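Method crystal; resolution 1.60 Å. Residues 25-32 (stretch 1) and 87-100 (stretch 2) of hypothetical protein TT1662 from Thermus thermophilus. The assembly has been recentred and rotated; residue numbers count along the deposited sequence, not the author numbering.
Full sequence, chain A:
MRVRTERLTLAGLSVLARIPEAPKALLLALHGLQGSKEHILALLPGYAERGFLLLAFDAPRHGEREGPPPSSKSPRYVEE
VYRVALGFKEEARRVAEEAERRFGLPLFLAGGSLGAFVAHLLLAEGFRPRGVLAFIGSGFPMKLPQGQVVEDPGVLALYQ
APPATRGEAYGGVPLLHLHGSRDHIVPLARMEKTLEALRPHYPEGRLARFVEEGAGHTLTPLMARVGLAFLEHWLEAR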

ATOM      1  N   ALA A  25      15.522  10.456   9.941  1.00 10.65           N
ATOM      2  CA  ALA A  25      15.658  10.479   8.451  1.00 11.25           C
ATOM      3  C   ALA A  25      15.191  11.805   7.912  1.00 10.47           C
ATOM      4  O   ALA A  25      14.484  12.557   8.619  1.00 11.03           O
ATOM      5  CB  ALA A  25      14.738   9.376   7.842  1.00 11.15           C
ATOM      6  N   LEU A  26      15.534  12.123   6.645  1.00  8.87           N
ATOM      7  CA  LEU A  26      15.057  13.374   6.015  1.00  8.89           C
ATOM      8  C   LEU A  26      14.024  12.995   4.966  1.00  9.42           C
ATOM      9  O   LEU A  26      14.179  11.987   4.316  1.00  9.95           O
ATOM     10  CB  LEU A  26      16.237  14.058   5.232  1.00 11.28           C
ATOM     11  CG  LEU A  26      17.323  14.671   6.105  1.00 13.67           C
ATOM     12  CD1 LEU A  26      18.680  14.703   5.313  1.00 14.15           C
ATOM     13  CD2 LEU A  26      16.817  16.069   6.512  1.00 15.91           C
ATOM     14  N   LEU A  27      13.008  13.825   4.797  1.00  8.57           N
ATOM     15  CA  LEU A  27      12.067  13.617   3.681  1.00  8.50           C
ATOM     16  C   LEU A  27      11.963  14.973   3.001  1.00  8.67           C
ATOM     17  O   LEU A  27      11.463  15.936   3.579  1.00  9.54           O
ATOM     18  CB  LEU A  27      10.675  13.174   4.164  1.00 10.71           C
ATOM     19  CG  LEU A  27       9.636  12.962   3.073  1.00 10.63           C
ATOM     20  CD1 LEU A  27      10.161  11.893   2.058  1.00 12.42           C
ATOM     21  CD2 LEU A  27       8.297  12.554   3.612  1.00 12.12           C
ATOM     22  N   LEU A  28      12.451  15.060   1.762  1.00  7.01           N
ATOM     23  CA  LEU A  28      12.282  16.281   0.954  1.00  8.12           C
ATOM     24  C   LEU A  28      10.999  16.082   0.181  1.00  8.85           C
ATOM     25  O   LEU A  28      10.892  15.111  -0.588  1.00  9.91           O
ATOM     26  CB  LEU A  28      13.501  16.502  -0.033  1.00  9.03           C
ATOM     27  CG  LEU A  28      13.296  17.673  -1.023  1.00  9.25           C
ATOM     28  CD1 LEU A  28      13.070  19.011  -0.306  1.00 10.23           C
ATOM     29  CD2 LEU A  28      14.607  17.780  -1.941  1.00 12.35           C
ATOM     30  N   ALA A  29      10.064  16.998   0.356  1.00  8.46           N
ATOM     31  CA  ALA A  29       8.711  16.900  -0.299  1.00  8.19           C
ATOM     32  C   ALA A  29       8.562  17.975  -1.334  1.00  9.04           C
ATOM     33  O   ALA A  29       8.861  19.132  -1.067  1.00  8.62           O
ATOM     34  CB  ALA A  29       7.599  17.009   0.770  1.00 10.06           C
ATOM     35  N   LEU A  30       8.058  17.586  -2.507  1.00  8.09           N
ATOM     36  CA  LEU A  30       7.918  18.414  -3.703  1.00  8.46           C
ATOM     37  C   LEU A  30       6.459  18.489  -4.056  1.00  9.73           C
ATOM     38  O   LEU A  30       5.811  17.490  -4.371  1.00  8.54           O
ATOM     39  CB  LEU A  30       8.676  17.817  -4.901  1.00  8.06           C
ATOM     40  CG  LEU A  30      10.140  17.508  -4.524  1.00  9.96           C
ATOM     41  CD1 LEU A  30      10.827  16.860  -5.782  1.00 11.47           C
ATOM     42  CD2 LEU A  30      10.966  18.789  -4.117  1.00 10.34           C
ATOM     43  N   HIS A  31       5.914  19.713  -3.925  1.00  9.44           N
ATOM     44  CA  HIS A  31       4.506  19.948  -4.108  1.00  8.93           C
ATOM     45  C   HIS A  31       4.106  19.872  -5.590  1.00  9.25           C
ATOM     46  O   HIS A  31       4.974  19.773  -6.469  1.00  9.84           O
ATOM     47  CB  HIS A  31       4.162  21.332  -3.463  1.00  9.22           C
ATOM     48  CG  HIS A  31       4.702  22.518  -4.209  1.00  9.25           C
ATOM     49  ND1 HIS A  31       4.200  22.926  -5.430  1.00  9.07           N
ATOM     50  CD2 HIS A  31       5.721  23.376  -3.899  1.00  9.46           C
ATOM     51  CE1 HIS A  31       4.852  24.022  -5.822  1.00 10.47           C
ATOM     52  NE2 HIS A  31       5.773  24.324  -4.893  1.00  9.08           N
ATOM     53  N   GLY A  32       2.786  20.017  -5.846  1.00 10.69           N
ATOM     54  CA  GLY A  32       2.324  19.938  -7.226  1.00 10.77           C
ATOM     55  C   GLY A  32       1.960  21.276  -7.835  1.00 10.40           C
ATOM     56  O   GLY A  32       2.147  22.302  -7.178  1.00 11.56           O
ATOM     57  N   GLY A  87      13.113  23.249 -13.492  1.00 11.44           N
ATOM     58  CA  GLY A  87      13.732  24.182 -12.544  1.00 11.75           C
ATOM     59  C   GLY A  87      13.641  23.576 -11.152  1.00 11.68           C
ATOM     60  O   GLY A  87      14.599  23.563 -10.349  1.00 11.87           O
ATOM     61  N   PHE A  88      12.458  23.073 -10.871  1.00 11.46           N
ATOM     62  CA  PHE A  88      12.186  22.467  -9.537  1.00 10.25           C
ATOM     63  C   PHE A  88      13.125  21.256  -9.315  1.00  9.29           C
ATOM     64  O   PHE A  88      13.662  21.042  -8.189  1.00 10.42           O
ATOM     65  CB  PHE A  88      10.698  22.019  -9.497  1.00  8.78           C
ATOM     66  CG  PHE A  88      10.115  21.791  -8.097  1.00  8.26           C
ATOM     67  CD1 PHE A  88      10.680  22.316  -6.973  1.00  9.82           C
ATOM     68  CD2 PHE A  88       8.879  21.155  -8.014  1.00  7.59           C
ATOM     69  CE1 PHE A  88       9.992  22.255  -5.715  1.00  9.34           C
ATOM     70  CE2 PHE A  88       8.166  21.080  -6.805  1.00 10.13           C
ATOM     71  CZ  PHE A  88       8.706  21.635  -5.649  1.00  9.20           C
ATOM     72  N   LYS A  89      13.362  20.441 -10.362  1.00  9.66           N
ATOM     73  CA  LYS A  89      14.274  19.324 -10.280  1.00 10.11           C
ATOM     74  C   LYS A  89      15.680  19.767  -9.914  1.00 11.46           C
ATOM     75  O   LYS A  89      16.310  19.189  -9.016  1.00 10.90           O
ATOM     76  CB  LYS A  89      14.339  18.604 -11.670  1.00 11.41           C
ATOM     77  CG  LYS A  89      15.350  17.459 -11.699  1.00 12.53           C
ATOM     78  CD  LYS A  89      15.961  17.233 -13.086  1.00 16.37           C
ATOM     79  CE  LYS A  89      16.837  18.408 -13.439  1.00 20.63           C
ATOM     80  NZ  LYS A  89      17.650  18.128 -14.655  1.00 23.62           N
ATOM     81  N   GLU A  90      16.198  20.772 -10.634  1.00  9.98           N
ATOM     82  CA  GLU A  90      17.609  21.160 -10.419  1.00 11.92           C
ATOM     83  C   GLU A  90      17.782  21.700  -9.011  1.00 11.93           C
ATOM     84  O   GLU A  90      18.800  21.409  -8.371  1.00 11.75           O
ATOM     85  CB  GLU A  90      17.992  22.161 -11.509  1.00 13.96           C
ATOM     86  CG  GLU A  90      19.411  22.611 -11.515  1.00 16.49           C
ATOM     87  CD  GLU A  90      19.655  23.698 -10.450  1.00 15.05           C
ATOM     88  OE1 GLU A  90      20.831  23.781 -10.067  1.00 20.98           O
ATOM     89  OE2 GLU A  90      18.739  24.463 -10.055  1.00 16.71           O
ATOM     90  N   GLU A  91      16.801  22.458  -8.548  1.00 11.35           N
ATOM     91  CA  GLU A  91      16.845  23.037  -7.174  1.00 10.61           C
ATOM     92  C   GLU A  91      16.746  21.922  -6.138  1.00 10.98           C
ATOM     93  O   GLU A  91      17.452  21.914  -5.124  1.00 12.32           O
ATOM     94  CB  GLU A  91      15.672  24.013  -6.942  1.00 10.44           C
ATOM     95  CG  GLU A  91      15.876  25.286  -7.785  1.00 12.32           C
ATOM     96  CD  GLU A  91      14.644  26.086  -7.964  1.00 14.12           C
ATOM     97  OE1 GLU A  91      13.553  25.624  -7.586  1.00 13.10           O
ATOM     98  OE2 GLU A  91      14.782  27.224  -8.505  1.00 14.90           O
ATOM     99  N   ALA A  92      15.830  20.967  -6.376  1.00  9.99           N
ATOM    100  CA  ALA A  92      15.634  19.921  -5.399  1.00  8.94           C
ATOM    101  C   ALA A  92      16.874  19.088  -5.214  1.00 10.23           C
ATOM    102  O   ALA A  92      17.181  18.661  -4.110  1.00  9.98           O
ATOM    103  CB  ALA A  92      14.456  19.000  -5.880  1.00  8.84           C
ATOM    104  N   ARG A  93      17.611  18.821  -6.302  1.00 10.30           N
ATOM    105  CA  ARG A  93      18.789  17.997  -6.132  1.00 10.38           C
ATOM    106  C   ARG A  93      19.808  18.755  -5.247  1.00 13.02           C
ATOM    107  O   ARG A  93      20.433  18.135  -4.350  1.00 12.70           O
ATOM    108  CB  ARG A  93      19.414  17.648  -7.472  1.00 13.02           C
ATOM    109  CG  ARG A  93      20.449  16.601  -7.276  1.00 13.44           C
ATOM    110  CD  ARG A  93      20.931  16.010  -8.564  1.00 17.84           C
ATOM    111  NE  ARG A  93      21.912  14.950  -8.245  1.00 20.05           N
ATOM    112  CZ  ARG A  93      22.243  13.988  -9.088  1.00 21.89           C
ATOM    113  NH1 ARG A  93      23.163  13.086  -8.741  1.00 23.37           N
ATOM    114  NH2 ARG A  93      21.628  13.913 -10.273  1.00 21.63           N
ATOM    115  N   ARG A  94      19.944  20.061  -5.477  1.00 12.61           N
ATOM    116  CA  ARG A  94      20.905  20.843  -4.646  1.00 12.94           C
ATOM    117  C   ARG A  94      20.446  20.903  -3.188  1.00 12.88           C
ATOM    118  O   ARG A  94      21.282  20.714  -2.253  1.00 14.02           O
ATOM    119  CB  ARG A  94      21.130  22.247  -5.221  1.00 14.01           C
ATOM    120  CG  ARG A  94      22.015  22.186  -6.491  1.00 16.02           C
ATOM    121  CD  ARG A  94      22.389  23.570  -6.960  1.00 16.63           C
ATOM    122  NE  ARG A  94      21.219  24.285  -7.471  1.00 17.62           N
ATOM    123  CZ  ARG A  94      20.570  25.296  -6.895  1.00 17.87           C
ATOM    124  NH1 ARG A  94      19.492  25.829  -7.499  1.00 17.10           N
ATOM    125  NH2 ARG A  94      20.972  25.791  -5.728  1.00 19.61           N
ATOM    126  N   VAL A  95      19.143  21.069  -2.986  1.00 11.11           N
ATOM    127  CA  VAL A  95      18.622  21.112  -1.607  1.00 11.16           C
ATOM    128  C   VAL A  95      18.866  19.771  -0.904  1.00 11.93           C
ATOM    129  O   VAL A  95      19.269  19.719   0.253  1.00 11.87           O
ATOM    130  CB  VAL A  95      17.108  21.461  -1.610  1.00 10.78           C
ATOM    131  CG1 VAL A  95      16.475  21.245  -0.138  1.00 11.28           C
ATOM    132  CG2 VAL A  95      16.916  22.963  -2.058  1.00  9.87           C
ATOM    133  N   ALA A  96      18.563  18.681  -1.580  1.00 11.18           N
ATOM    134  CA  ALA A  96      18.725  17.335  -1.005  1.00 11.73           C
ATOM    135  C   ALA A  96      20.162  17.052  -0.679  1.00 13.32           C
ATOM    136  O   ALA A  96      20.462  16.508   0.375  1.00 14.71           O
ATOM    137  CB  ALA A  96      18.148  16.271  -2.006  1.00 13.12           C
ATOM    138  N   GLU A  97      21.063  17.348  -1.620  1.00 14.38           N
ATOM    139  CA  GLU A  97      22.479  17.080  -1.372  1.00 15.37           C
ATOM    140  C   GLU A  97      22.988  17.925  -0.197  1.00 16.64           C
ATOM    141  O   GLU A  97      23.741  17.373   0.609  1.00 15.43           O
ATOM    142  CB  GLU A  97      23.292  17.264  -2.684  1.00 18.11           C
ATOM    143  CG  GLU A  97      22.889  16.219  -3.650  1.00 19.64           C
ATOM    144  CD  GLU A  97      23.532  16.427  -5.018  1.00 23.27           C
ATOM    145  OE1 GLU A  97      23.927  17.602  -5.359  1.00 26.57           O
ATOM    146  OE2 GLU A  97      23.565  15.411  -5.755  1.00 24.32           O
ATOM    147  N   GLU A  98      22.567  19.179  -0.051  1.00 14.62           N
ATOM    148  CA  GLU A  98      23.005  19.979   1.073  1.00 15.13           C
ATOM    149  C   GLU A  98      22.376  19.421   2.391  1.00 15.13           C
ATOM    150  O   GLU A  98      23.052  19.353   3.439  1.00 15.05           O
ATOM    151  CB  GLU A  98      22.619  21.467   0.898  1.00 14.79           C
ATOM    152  CG  GLU A  98      22.870  22.376   2.141  1.00 18.63           C
ATOM    153  CD  GLU A  98      24.300  22.318   2.628  1.00 23.52           C
ATOM    154  OE1 GLU A  98      24.524  22.590   3.857  1.00 26.00           O
ATOM    155  OE2 GLU A  98      25.166  22.027   1.760  1.00 23.19           O
ATOM    156  N   ALA A  99      21.120  19.006   2.343  1.00 13.88           N
ATOM    157  CA  ALA A  99      20.489  18.555   3.576  1.00 13.08           C
ATOM    158  C   ALA A  99      21.224  17.289   4.069  1.00 14.91           C
ATOM    159  O   ALA A  99      21.458  17.079   5.254  1.00 14.31           O
ATOM    160  CB  ALA A  99      18.964  18.214   3.264  1.00 12.66           C
ATOM    161  N   GLU A 100      21.588  16.411   3.146  1.00 14.75           N
ATOM    162  CA  GLU A 100      22.262  15.187   3.540  1.00 16.01           C
ATOM    163  C   GLU A 100      23.598  15.499   4.163  1.00 17.35           C
ATOM    164  O   GLU A 100      23.958  14.867   5.160  1.00 17.39           O
ATOM    165  CB  GLU A 100      22.531  14.284   2.333  1.00 20.30           C
ATOM    166  CG  GLU A 100      21.313  13.690   1.763  1.00 24.53           C
ATOM    167  CD  GLU A 100      21.708  12.656   0.741  1.00 28.39           C
ATOM    168  OE1 GLU A 100      21.974  11.483   1.120  1.00 28.78           O
ATOM    169  OE2 GLU A 100      21.827  13.061  -0.431  1.00 31.79           O
TER

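The contact between strand 25-30 and helix 87-100 is a mainly apolar packing of alternate strand leucines against a nearly antiparallel helix, closed at one end by a His31-Phe88 aromatic pair, with no hydrogen bond between the two stretches. The two axes run at 166° and approach to 9.8 Å, and the pairing buries 418 Å² summed over both sides.

Alternation along the strand supplies one half of the interface. Leu26, Leu28 and Leu30 direct their CA-to-CB bonds toward the helix, whereas Ala29, between two of them, points away. The helix answers with residues spaced three or four apart: Phe88, Ala92, Val95 and Ala99 all point toward the strand. Alanine suits such positions because a lone methyl lets a leucine reach the helix backbone. Leu28, in the middle, illustrates this well: its CD2 lies 3.5 Å from Ala92 O and 3.8 Å from Ala96 CB, and both of its methyls lie near Val95 CG1, CD1 at 4.1 Å and CD2 at 4.3 Å. The Ala92 O it touches already accepts a hydrogen bond from Ala96 N, so the Leu28 methyl covers an oxygen that is already paired. Leu26, two residues earlier on the strand, repeats the pattern against Ala99 further along the helix, with CD1 3.7 Å from Ala99 O and 4.1 Å from Ala99 CB.

At the other end a large side chain takes over. Leu30 CD2 packs 3.9 Å from Ala92 CB, and Leu30 CB lies 3.8 Å from Phe88 CE2. Phe88 extends beyond the strand to His31, whose O approaches the edge of the phenyl ring, 3.5 Å from Phe88 CE2. The two rings meet obliquely, their planes at 46°, and Phe88 CZ sits over one face of the imidazole. Both ring nitrogens of buried His31 are satisfied: ND1 donates to Gly32 O at 2.8 Å, and NE2 is hydrogen-bonded elsewhere in the structure.

Most charged residues of the helix lie off this face, with Glu100 touching only its margin; Arg94 NE and Glu90 OE1, 2.7 Å apart, form a salt bridge within the helix.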